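Local coordinates for tail spike protein (Acinetobacter phage vB_AbaP_AS12, PDB 6EU4) that forms the trimeric tailspike of the phage, which probably binds and degrades the capsular polysaccharide of its Acinetobacter baumannii host, at residues 89-94 with 123-128; 94-99 with 103-108; 512-515 with 519-522; 550-555 with 561-566. All coordinates share one frame; numbering follows the deposited sequence.

Contact 1: 89-94 with 123-128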
loop_
_atom_site.group_PDB
_atom_site.type_symbol
_atom_site.label_atom_id
_atom_site.label_comp_id
_atom_site.label_asym_id
_atom_site.label_seq_id
_atom_site.Cartn_x
_atom_site.Cartn_y
_atom_site.Cartn_z
ATOM N N VAL A 89 2.784 -28.864 -26.250
ATOM C CA VAL A 89 3.232 -28.823 -27.640
ATOM C C VAL A 89 3.785 -27.437 -27.941
ATOM O O VAL A 89 3.638 -26.492 -27.162
ATOM C CB VAL A 89 2.113 -29.142 -28.663
ATOM C CG1 VAL A 89 1.555 -30.545 -28.457
ATOM C CG2 VAL A 89 1.025 -28.089 -28.591
ATOM N N SER A 90 4.390 -27.322 -29.122
ATOM C CA SER A 90 4.907 -26.084 -29.676
ATOM C C SER A 90 4.266 -25.827 -31.040
ATOM O O SER A 90 3.837 -26.769 -31.705
ATOM C CB SER A 90 6.428 -26.160 -29.829
ATOM O OG SER A 90 7.054 -26.390 -28.571
ATOM N N PRO A 91 4.185 -24.573 -31.484
ATOM C CA PRO A 91 3.635 -24.315 -32.826
ATOM C C PRO A 91 4.315 -25.121 -33.930
ATOM O O PRO A 91 3.671 -25.453 -34.933
ATOM C CB PRO A 91 3.848 -22.804 -32.996
ATOM C CG PRO A 91 3.823 -22.279 -31.602
ATOM C CD PRO A 91 4.495 -23.325 -30.769
ATOM N N GLU A 92 5.599 -25.444 -33.756
ATOM C CA GLU A 92 6.327 -26.296 -34.695
ATOM C C GLU A 92 5.617 -27.622 -34.943
ATOM O O GLU A 92 5.688 -28.162 -36.052
ATOM C CB GLU A 92 7.750 -26.591 -34.174
ATOM C CG GLU A 92 8.665 -25.412 -33.999
ATOM C CD GLU A 92 8.532 -24.768 -32.611
ATOM O OE1 GLU A 92 7.517 -24.096 -32.367
ATOM O OE2 GLU A 92 9.443 -24.941 -31.777
ATOM N N HIS A 93 4.951 -28.176 -33.922
ATOM C CA HIS A 93 4.291 -29.471 -34.072
ATOM C C HIS A 93 3.117 -29.411 -35.038
ATOM O O HIS A 93 2.686 -30.457 -35.538
ATOM C CB HIS A 93 3.820 -29.985 -32.711
ATOM C CG HIS A 93 4.943 -30.398 -31.811
ATOM N ND1 HIS A 93 5.334 -29.661 -30.714
ATOM C CD2 HIS A 93 5.778 -31.463 -31.868
ATOM C CE1 HIS A 93 6.353 -30.264 -30.124
ATOM N NE2 HIS A 93 6.645 -31.358 -30.808
ATOM N N ALA A 94 2.604 -28.218 -35.310
ATOM C CA ALA A 94 1.512 -28.023 -36.250
ATOM C C ALA A 94 1.994 -27.421 -37.563
ATOM O O ALA A 94 1.170 -27.111 -38.431
ATOM C CB ALA A 94 0.439 -27.132 -35.621
ATOM N N GLY A 123 10.778 -19.409 -30.102
ATOM C CA GLY A 123 11.466 -18.468 -30.958
ATOM C C GLY A 123 10.437 -17.484 -31.464
ATOM O O GLY A 123 9.359 -17.366 -30.883
ATOM N N LEU A 124 10.773 -16.789 -32.544
ATOM C CA LEU A 124 9.862 -15.825 -33.145
ATOM C C LEU A 124 9.096 -16.489 -34.278
ATOM O O LEU A 124 9.684 -17.148 -35.152
ATOM C CB LEU A 124 10.602 -14.608 -33.671
ATOM C CG LEU A 124 11.344 -13.827 -32.591
ATOM C CD1 LEU A 124 12.252 -12.774 -33.243
ATOM C CD2 LEU A 124 10.363 -13.220 -31.581
ATOM N N TYR A 125 7.790 -16.311 -34.253
ATOM C CA TYR A 125 6.904 -16.809 -35.291
ATOM C C TYR A 125 6.259 -15.609 -35.966
ATOM O O TYR A 125 5.815 -14.681 -35.286
ATOM C CB TYR A 125 5.834 -17.707 -34.703
ATOM C CG TYR A 125 6.349 -18.801 -33.804
ATOM C CD1 TYR A 125 6.721 -20.040 -34.312
ATOM C CD2 TYR A 125 6.462 -18.591 -32.439
ATOM C CE1 TYR A 125 7.182 -21.054 -33.469
ATOM C CE2 TYR A 125 6.914 -19.594 -31.587
ATOM C CZ TYR A 125 7.269 -20.808 -32.096
ATOM O OH TYR A 125 7.726 -21.779 -31.235
ATOM N N HIS A 126 6.214 -15.622 -37.298
ATOM C CA HIS A 126 5.634 -14.524 -38.066
ATOM C C HIS A 126 4.219 -14.879 -38.505
ATOM O O HIS A 126 3.936 -16.022 -38.859
ATOM C CB HIS A 126 6.506 -14.196 -39.280
ATOM C CG HIS A 126 7.810 -13.586 -38.894
ATOM N ND1 HIS A 126 8.818 -14.315 -38.296
ATOM C CD2 HIS A 126 8.255 -12.312 -38.976
ATOM C CE1 HIS A 126 9.836 -13.511 -38.042
ATOM N NE2 HIS A 126 9.520 -12.291 -38.447
ATOM N N THR A 127 3.326 -13.892 -38.449
ATOM C CA THR A 127 1.909 -14.120 -38.694
ATOM C C THR A 127 1.350 -13.041 -39.603
ATOM O O THR A 127 1.700 -11.867 -39.477
ATOM C CB THR A 127 1.124 -14.108 -37.394
ATOM O OG1 THR A 127 1.377 -12.864 -36.717
ATOM C CG2 THR A 127 1.532 -15.284 -36.528
ATOM N N SER A 128 0.456 -13.436 -40.509
ATOM C CA SER A 128 -0.198 -12.485 -41.399
ATOM C C SER A 128 -1.598 -12.100 -40.934
ATOM O O SER A 128 -2.199 -11.185 -41.515
ATOM C CB SER A 128 -0.290 -13.051 -42.808
ATOM O OG SER A 128 -1.285 -14.061 -42.855
#

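Contact 2: 94-99 with 103-108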
loop_
_atom_site.group_PDB
_atom_site.type_symbol
_atom_site.label_atom_id
_atom_site.label_comp_id
_atom_site.label_asym_id
_atom_site.label_seq_id
_atom_site.Cartn_x
_atom_site.Cartn_y
_atom_site.Cartn_z
ATOM N N ALA A 94 2.604 -28.218 -35.310
ATOM C CA ALA A 94 1.512 -28.023 -36.250
ATOM C C ALA A 94 1.994 -27.421 -37.563
ATOM O O ALA A 94 1.170 -27.111 -38.431
ATOM C CB ALA A 94 0.439 -27.132 -35.621
ATOM N N GLY A 95 3.304 -27.250 -37.735
ATOM C CA GLY A 95 3.857 -26.750 -38.983
ATOM C C GLY A 95 4.365 -25.323 -38.963
ATOM O O GLY A 95 4.647 -24.770 -40.041
ATOM N N ALA A 96 4.482 -24.701 -37.793
ATOM C CA ALA A 96 5.104 -23.390 -37.712
ATOM C C ALA A 96 6.588 -23.513 -38.023
ATOM O O ALA A 96 7.174 -24.591 -37.936
ATOM C CB ALA A 96 4.932 -22.777 -36.322
ATOM N N LYS A 97 7.197 -22.394 -38.382
ATOM C CA LYS A 97 8.650 -22.320 -38.518
ATOM C C LYS A 97 9.194 -21.264 -37.571
ATOM O O LYS A 97 8.560 -20.231 -37.332
ATOM C CB LYS A 97 9.072 -22.016 -39.968
ATOM C CG LYS A 97 8.732 -23.148 -40.930
ATOM C CD LYS A 97 9.383 -22.970 -42.298
ATOM C CE LYS A 97 8.877 -24.014 -43.278
ATOM N NZ LYS A 97 9.546 -23.888 -44.600
ATOM N N LEU A 98 10.373 -21.539 -37.020
ATOM C CA LEU A 98 11.050 -20.629 -36.114
ATOM C C LEU A 98 11.961 -19.667 -36.854
ATOM O O LEU A 98 12.742 -20.079 -37.715
ATOM C CB LEU A 98 11.897 -21.421 -35.123
ATOM C CG LEU A 98 11.158 -22.276 -34.108
ATOM C CD1 LEU A 98 12.116 -23.278 -33.509
ATOM C CD2 LEU A 98 10.598 -21.389 -33.040
ATOM N N ASN A 99 11.894 -18.396 -36.463
ATOM C CA ASN A 99 12.852 -17.370 -36.892
ATOM C C ASN A 99 13.019 -17.370 -38.415
ATOM O O ASN A 99 14.130 -17.337 -38.951
ATOM C CB ASN A 99 14.195 -17.572 -36.186
ATOM C CG ASN A 99 14.033 -17.784 -34.679
ATOM O OD1 ASN A 99 13.341 -17.027 -34.010
ATOM N ND2 ASN A 99 14.660 -18.835 -34.152
ATOM N N PHE A 103 8.016 -16.993 -43.715
ATOM C CA PHE A 103 7.052 -18.069 -43.547
ATOM C C PHE A 103 5.928 -17.625 -42.624
ATOM O O PHE A 103 6.184 -17.132 -41.519
ATOM C CB PHE A 103 7.713 -19.327 -42.981
ATOM C CG PHE A 103 6.775 -20.483 -42.886
ATOM C CD1 PHE A 103 6.541 -21.290 -43.991
ATOM C CD2 PHE A 103 6.086 -20.737 -41.712
ATOM C CE1 PHE A 103 5.658 -22.346 -43.914
ATOM C CE2 PHE A 103 5.201 -21.783 -41.632
ATOM C CZ PHE A 103 4.983 -22.589 -42.733
ATOM N N ASP A 104 4.688 -17.818 -43.072
ATOM C CA ASP A 104 3.505 -17.429 -42.305
ATOM C C ASP A 104 3.094 -18.594 -41.410
ATOM O O ASP A 104 2.568 -19.600 -41.901
ATOM C CB ASP A 104 2.371 -17.047 -43.258
ATOM C CG ASP A 104 1.157 -16.478 -42.552
ATOM O OD1 ASP A 104 1.162 -16.326 -41.305
ATOM O OD2 ASP A 104 0.172 -16.185 -43.274
ATOM N N SER A 105 3.329 -18.453 -40.106
ATOM C CA SER A 105 3.013 -19.469 -39.113
ATOM C C SER A 105 1.617 -19.298 -38.498
ATOM O O SER A 105 1.291 -20.003 -37.534
ATOM C CB SER A 105 4.061 -19.453 -37.992
ATOM O OG SER A 105 5.283 -20.018 -38.437
ATOM N N ALA A 106 0.785 -18.412 -39.051
ATOM C CA ALA A 106 -0.523 -18.098 -38.461
ATOM C C ALA A 106 -1.385 -19.337 -38.230
ATOM O O ALA A 106 -1.988 -19.498 -37.165
ATOM C CB ALA A 106 -1.275 -17.134 -39.380
ATOM N N ILE A 107 -1.488 -20.200 -39.227
ATOM C CA ILE A 107 -2.412 -21.330 -39.148
ATOM C C ILE A 107 -1.889 -22.324 -38.114
ATOM O O ILE A 107 -2.656 -22.735 -37.234
ATOM C CB ILE A 107 -2.631 -21.950 -40.535
ATOM C CG1 ILE A 107 -3.467 -20.972 -41.379
ATOM C CG2 ILE A 107 -3.320 -23.315 -40.438
ATOM C CD1 ILE A 107 -3.543 -21.319 -42.877
ATOM N N PRO A 108 -0.612 -22.730 -38.163
ATOM C CA PRO A 108 -0.101 -23.619 -37.102
ATOM C C PRO A 108 -0.245 -23.042 -35.709
ATOM O O PRO A 108 -0.588 -23.786 -34.776
ATOM C CB PRO A 108 1.380 -23.799 -37.468
ATOM C CG PRO A 108 1.488 -23.466 -38.867
ATOM C CD PRO A 108 0.377 -22.540 -39.238
HETATM O O HOH W 1 6.945 -17.982 -39.036
#

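Contact 3: 512-515 with 519-522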
loop_
_atom_site.group_PDB
_atom_site.type_symbol
_atom_site.label_atom_id
_atom_site.label_comp_id
_atom_site.label_asym_id
_atom_site.label_seq_id
_atom_site.Cartn_x
_atom_site.Cartn_y
_atom_site.Cartn_z
ATOM N N GLY A 512 -1.755 49.785 11.547
ATOM C CA GLY A 512 -2.984 49.435 12.240
ATOM C C GLY A 512 -2.860 49.263 13.739
ATOM O O GLY A 512 -3.832 48.839 14.379
ATOM N N PHE A 513 -1.727 49.570 14.310
ATOM C CA PHE A 513 -1.558 49.376 15.737
ATOM C C PHE A 513 -2.003 50.615 16.503
ATOM O O PHE A 513 -1.879 51.741 16.001
ATOM C CB PHE A 513 -0.099 49.064 16.057
ATOM C CG PHE A 513 0.343 47.714 15.553
ATOM C CD1 PHE A 513 0.874 47.572 14.285
ATOM C CD2 PHE A 513 0.208 46.588 16.348
ATOM C CE1 PHE A 513 1.268 46.333 13.814
ATOM C CE2 PHE A 513 0.604 45.340 15.886
ATOM C CZ PHE A 513 1.135 45.213 14.619
ATOM N N PRO A 514 -2.518 50.454 17.721
ATOM C CA PRO A 514 -3.087 51.612 18.432
ATOM C C PRO A 514 -2.044 52.508 19.075
ATOM O O PRO A 514 -2.283 53.703 19.294
ATOM C CB PRO A 514 -3.982 50.963 19.494
ATOM C CG PRO A 514 -3.357 49.639 19.746
ATOM C CD PRO A 514 -2.825 49.189 18.404
ATOM N N SER A 515 -0.889 51.939 19.402
ATOM C CA SER A 515 0.165 52.646 20.127
ATOM C C SER A 515 1.500 52.226 19.523
ATOM O O SER A 515 1.846 51.041 19.542
ATOM C CB SER A 515 0.092 52.326 21.628
ATOM O OG SER A 515 1.244 52.761 22.334
ATOM N N PRO A 519 6.428 46.282 21.026
ATOM C CA PRO A 519 6.040 44.994 20.441
ATOM C C PRO A 519 4.629 44.612 20.859
ATOM O O PRO A 519 4.120 45.086 21.876
ATOM C CB PRO A 519 7.074 44.021 21.014
ATOM C CG PRO A 519 7.487 44.641 22.303
ATOM C CD PRO A 519 7.422 46.137 22.103
ATOM N N TYR A 520 4.012 43.719 20.072
ATOM C CA TYR A 520 2.621 43.318 20.284
ATOM C C TYR A 520 2.411 41.816 20.185
ATOM O O TYR A 520 3.077 41.115 19.416
ATOM C CB TYR A 520 1.672 43.933 19.249
ATOM C CG TYR A 520 1.279 45.365 19.489
ATOM C CD1 TYR A 520 2.144 46.406 19.180
ATOM C CD2 TYR A 520 0.023 45.681 19.988
ATOM C CE1 TYR A 520 1.772 47.722 19.378
ATOM C CE2 TYR A 520 -0.357 46.985 20.185
ATOM C CZ TYR A 520 0.513 48.005 19.887
ATOM O OH TYR A 520 0.143 49.316 20.094
ATOM N N LEU A 521 1.452 41.340 20.970
ATOM C CA LEU A 521 0.671 40.156 20.653
ATOM C C LEU A 521 -0.739 40.614 20.321
ATOM O O LEU A 521 -1.274 41.506 20.985
ATOM C CB LEU A 521 0.641 39.178 21.827
ATOM C CG LEU A 521 1.939 38.425 22.093
ATOM C CD1 LEU A 521 1.893 37.723 23.439
ATOM C CD2 LEU A 521 2.162 37.416 20.977
ATOM N N VAL A 522 -1.326 40.020 19.283
ATOM C CA VAL A 522 -2.674 40.356 18.837
ATOM C C VAL A 522 -3.446 39.062 18.631
ATOM O O VAL A 522 -2.970 38.148 17.945
ATOM C CB VAL A 522 -2.667 41.177 17.533
ATOM C CG1 VAL A 522 -4.106 41.489 17.090
ATOM C CG2 VAL A 522 -1.847 42.466 17.691
#

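Contact 4: 550-555 with 561-566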
loop_
_atom_site.group_PDB
_atom_site.type_symbol
_atom_site.label_atom_id
_atom_site.label_comp_id
_atom_site.label_asym_id
_atom_site.label_seq_id
_atom_site.Cartn_x
_atom_site.Cartn_y
_atom_site.Cartn_z
ATOM N N TRP A 550 -6.214 46.676 24.277
ATOM C CA TRP A 550 -7.019 47.336 23.264
ATOM C C TRP A 550 -7.939 46.340 22.561
ATOM O O TRP A 550 -7.509 45.231 22.221
ATOM C CB TRP A 550 -6.131 47.982 22.203
ATOM C CG TRP A 550 -5.114 48.969 22.716
ATOM C CD1 TRP A 550 -3.888 48.685 23.266
ATOM C CD2 TRP A 550 -5.218 50.394 22.685
ATOM N NE1 TRP A 550 -3.239 49.849 23.580
ATOM C CE2 TRP A 550 -4.026 50.913 23.225
ATOM C CE3 TRP A 550 -6.206 51.286 22.247
ATOM C CZ2 TRP A 550 -3.795 52.283 23.351
ATOM C CZ3 TRP A 550 -5.965 52.652 22.358
ATOM C CH2 TRP A 550 -4.773 53.134 22.919
ATOM N N LEU A 551 -9.175 46.781 22.290
ATOM C CA LEU A 551 -10.154 46.031 21.519
ATOM C C LEU A 551 -10.658 46.859 20.344
ATOM O O LEU A 551 -10.861 48.067 20.469
ATOM C CB LEU A 551 -11.350 45.633 22.380
ATOM C CG LEU A 551 -11.067 44.674 23.543
ATOM C CD1 LEU A 551 -12.333 44.444 24.356
ATOM C CD2 LEU A 551 -10.545 43.338 23.055
ATOM N N ARG A 552 -10.907 46.199 19.217
ATOM C CA ARG A 552 -11.678 46.829 18.149
ATOM C C ARG A 552 -12.434 45.757 17.374
ATOM O O ARG A 552 -12.132 44.572 17.466
ATOM C CB ARG A 552 -10.798 47.651 17.208
ATOM C CG ARG A 552 -9.816 46.832 16.332
ATOM C CD ARG A 552 -9.190 47.717 15.251
ATOM N NE ARG A 552 -8.192 46.977 14.492
ATOM C CZ ARG A 552 -7.444 47.492 13.521
ATOM N NH1 ARG A 552 -7.572 48.763 13.145
ATOM N NH2 ARG A 552 -6.554 46.723 12.918
ATOM N N THR A 553 -13.452 46.192 16.632
ATOM C CA THR A 553 -14.271 45.301 15.827
ATOM C C THR A 553 -14.378 45.837 14.414
ATOM O O THR A 553 -14.250 47.039 14.169
ATOM C CB THR A 553 -15.685 45.150 16.396
ATOM O OG1 THR A 553 -16.272 46.437 16.542
ATOM C CG2 THR A 553 -15.658 44.442 17.743
ATOM N N GLY A 554 -14.663 44.917 13.501
ATOM C CA GLY A 554 -14.957 45.253 12.120
ATOM C C GLY A 554 -16.216 44.555 11.658
ATOM O O GLY A 554 -16.300 43.324 11.669
ATOM N N ASP A 555 -17.217 45.340 11.277
ATOM C CA ASP A 555 -18.467 44.792 10.788
ATOM C C ASP A 555 -18.270 44.245 9.377
ATOM O O ASP A 555 -17.382 44.676 8.639
ATOM C CB ASP A 555 -19.538 45.886 10.826
ATOM C CG ASP A 555 -20.977 45.361 10.747
ATOM O OD1 ASP A 555 -21.212 44.127 10.715
ATOM O OD2 ASP A 555 -21.894 46.233 10.714
ATOM N N ALA A 561 -13.708 49.629 13.226
ATOM C CA ALA A 561 -14.009 50.716 14.139
ATOM C C ALA A 561 -12.757 51.107 14.929
ATOM O O ALA A 561 -11.738 50.404 14.929
ATOM C CB ALA A 561 -15.127 50.308 15.087
ATOM N N SER A 562 -12.842 52.260 15.600
ATOM C CA SER A 562 -11.709 52.783 16.361
ATOM C C SER A 562 -11.281 51.825 17.470
ATOM O O SER A 562 -12.094 51.111 18.066
ATOM C CB SER A 562 -12.062 54.137 16.977
ATOM O OG SER A 562 -12.436 55.072 15.978
ATOM N N TRP A 563 -9.982 51.831 17.760
ATOM C CA TRP A 563 -9.454 51.062 18.882
ATOM C C TRP A 563 -9.964 51.611 20.217
ATOM O O TRP A 563 -10.094 52.827 20.401
ATOM C CB TRP A 563 -7.932 51.120 18.887
ATOM C CG TRP A 563 -7.218 50.226 17.931
ATOM C CD1 TRP A 563 -6.563 50.605 16.791
ATOM C CD2 TRP A 563 -7.030 48.815 18.052
ATOM N NE1 TRP A 563 -5.988 49.516 16.197
ATOM C CE2 TRP A 563 -6.256 48.403 16.945
ATOM C CE3 TRP A 563 -7.442 47.862 18.979
ATOM C CZ2 TRP A 563 -5.882 47.079 16.746
ATOM C CZ3 TRP A 563 -7.073 46.541 18.787
ATOM C CH2 TRP A 563 -6.295 46.162 17.662
ATOM N N CYS A 564 -10.179 50.697 21.169
ATOM C CA CYS A 564 -10.710 50.999 22.495
ATOM C C CYS A 564 -9.738 50.506 23.560
ATOM O O CYS A 564 -9.528 49.294 23.703
ATOM C CB CYS A 564 -12.075 50.341 22.695
ATOM S SG CYS A 564 -13.328 50.949 21.537
ATOM N N ARG A 565 -9.178 51.433 24.326
ATOM C CA ARG A 565 -8.269 51.084 25.412
ATOM C C ARG A 565 -9.050 50.725 26.670
ATOM O O ARG A 565 -9.858 51.517 27.154
ATOM C CB ARG A 565 -7.321 52.248 25.689
ATOM C CG ARG A 565 -6.314 52.011 26.807
ATOM C CD ARG A 565 -5.343 53.200 26.885
ATOM N NE ARG A 565 -4.608 53.269 28.144
ATOM C CZ ARG A 565 -3.485 53.969 28.324
ATOM N NH1 ARG A 565 -2.954 54.661 27.320
ATOM N NH2 ARG A 565 -2.884 53.977 29.504
ATOM N N LEU A 566 -8.779 49.544 27.217
ATOM C CA LEU A 566 -9.525 49.057 28.368
ATOM C C LEU A 566 -9.114 49.773 29.646
ATOM O O LEU A 566 -7.941 50.088 29.868
ATOM C CB LEU A 566 -9.326 47.554 28.543
ATOM C CG LEU A 566 -9.779 46.672 27.379
ATOM C CD1 LEU A 566 -9.634 45.210 27.760
ATOM C CD2 LEU A 566 -11.216 46.991 27.000
HETATM O O HOH W 2 -9.251 50.983 14.126
#

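Contact 1: 89-94 with 123-128
The phenol ring of Tyr-125 meets Pro-91 over one face and Glu-92 at its edge. Pro-91 CG stands 4.1 Å from the ring centroid and 23° off the normal, displaced toward the rim, a CH-pi contact in which the compact pyrrolidine ring can lie close to the aromatic carbons. At the edge, Tyr-125 OH donates to Glu-92 OE1 at 2.6 Å. The hydroxyl approaches from above the carboxylate plane, 39° out of it. Glu-92 reaches this point because its chain bends at chi2 (88°), turning the acid back to cross the tyrosine side chain at about a right angle. The contact lies near the N-terminal end of the right-handed parallel beta-helix expected of a phage tailspike: strand 124-127 pairs in parallel with strand 148-151, while 89-94 leaves strand 88-89 and winds into a short 3-10 turn. Proline suits the first position of that turn, since its fixed phi fits the helical backbone and the N-H it lacks is not needed there. His-93 N bonds to Ser-90 O at 2.9 Å, and the imidazole folds back so that His-93 ND1 accepts from Ser-90 N at 3.0 Å, with the donor in the ring plane. Asn-122 ties Tyr-125, Glu-92 and Ser-90 together: its backbone N meets the Tyr-125 hydroxyl, and its ND2 meets both Glu-92 OE2 and Ser-90 OG. Ser-90 OG also bonds to Asn-86 of a second subunit, which carries the polar cluster to the trimer interface.

Contact 2: 94-99 with 103-108
Ser-105 OG is held by two partners: Lys-97 N donates to it at 3.1 Å with an N-H...O angle of 164°, and a water lies 2.7 Å from the same Ser-105 OG. That water also sits 2.7 Å from Phe-103 O, so the hydroxyl links the backbone of Lys-97 to Ser-105 while the water ties it back to Phe-103. Next to it, the Lys-97 chain, extended beyond CG, runs across a face of the Phe-103 ring. Lys-97 CG is 3.8 Å from the ring centroid, and CD and CE continue over the ring atoms; a long aliphatic chain suits this place because its methylenes cover the aromatic face while the ammonium reaches on to a cation-pi contact with Tyr-44. Farther along, Pro-108 packs against residues 94-96, its CB 3.9 Å from Ala-94 CB and its CG 3.4 Å from Gly-95 C. Alanines leave the proline room to come this close, and Gly-95 adopts a positive phi (106°) at which a side chain would strike the preceding carbonyl. Asp-104 OD1 accepts from Ala-106 N, an Asx turn just ahead of helix 106-113. Through Pro-108 the first turn of that helix lies against the 94-96 loop, while strand 124-127 borders the loop and the helix start, Tyr-125 touching Ala-96 and Ser-105.

Contact 3: 512-515 with 519-522
Phe-513 and Tyr-520 reach over each other from facing backbones, ring planes 48° apart and centroids 4.6 Å apart. The phenylalanine leads with one corner: its CD2 hangs above the centre of the tyrosine ring, 3.4 Å from Tyr-520 CD1. In both residues CG lies anti to the carbonyl carbon (chi1 -69° in Phe-513, -79° in Tyr-520), which swings each ring in across the gap between loop and strand. Strand 520-526 is an inner strand of a six-stranded mixed sheet near the C-terminal end of the modelled chain, and Tyr-520 and Val-522 project from it on the side covered by the 512-515 loop. Val-522 CG2 approaches Phe-513 CE2 at 4.2 Å, so a branched aliphatic residue borders the aromatic pair. Ser-515 O lies at the edge of the tyrosine ring, in its plane, and Tyr-520 OH donates to it at 2.5 Å, a separation short enough that its exact length is doubtful. The Pro-514 ring points back against the tyrosine, its CD 3.8 Å from Tyr-520 CE2. On the sheet side, the tyrosine rests on Ala-539 and Ala-541 of strand 535-542, whose small side chains make room for the ring.

Contact 4: 550-555 with 561-566
Residues 550-555 and 561-566 run antiparallel as the two arms of a beta hairpin: Leu-551 and Cys-564 form a hydrogen-bonded pair (Leu-551 N to Cys-564 O 2.9 Å), Trp-550 and Arg-565 a non-hydrogen-bonded one, and Ala-561 N closes onto Thr-553 O at 2.8 Å. Arg-565 also makes backbone hydrogen bonds to a third subunit, whose Arg-570 donates to Trp-563 O. On the face carrying Trp-550, Arg-565 CB sits 3.7 Å from the centroid of the indole six-membered ring, so aliphatic arginine covers aromatic surface; its guanidinium leads away to a salt bridge with Asp-571. Trp-550 CB in turn packs on Trp-563 CE3 at 3.5 Å. Arg-552 passes over one face of the Trp-563 indole. With CG set between the backbone N and the carbonyl carbon (chi1 68°), its extended chain puts CG 3.6 Å from the centroid of the Trp-563 six-membered ring and its guanidinium only 14° from the indole plane. Gln-537 and Thr-488 hold Arg-552 NH2, while Gly-512 O accepts from Trp-563 NE1, fixing both flat groups. On the other face Leu-551 CD1 meets Leu-566 CD2 at 3.8 Å, beside Leu-551 of the second subunit. A water accepts from Arg-552 NH1 at 3.0 Å and donates to Ala-561 O.

All four contacts are largely buried, but they form two groups on opposite sides of the chain's centre, with contacts 1 and 3 about 86 Å apart between centres. Contacts 1 and 2 share Ala-94 and the same loop, and touch through Ser-128 with Asp-104 and His-126 with Ser-105; together they join loop, helix 106-113 and strand 124-127. Contacts 3 and 4 reach one C-terminal sheet and meet where Pro-514 packs on Trp-550 and Trp-563. The tyrosine hydroxyl donates to a carboxylate in contact 1 and to a backbone carbonyl in contact 3. Contact 2 adds a serine and a water to lysine-phenylalanine and proline packing, whereas contact 4 combines strand pairing with arginine-tryptophan packing and includes the solvent-exposed Ser-562.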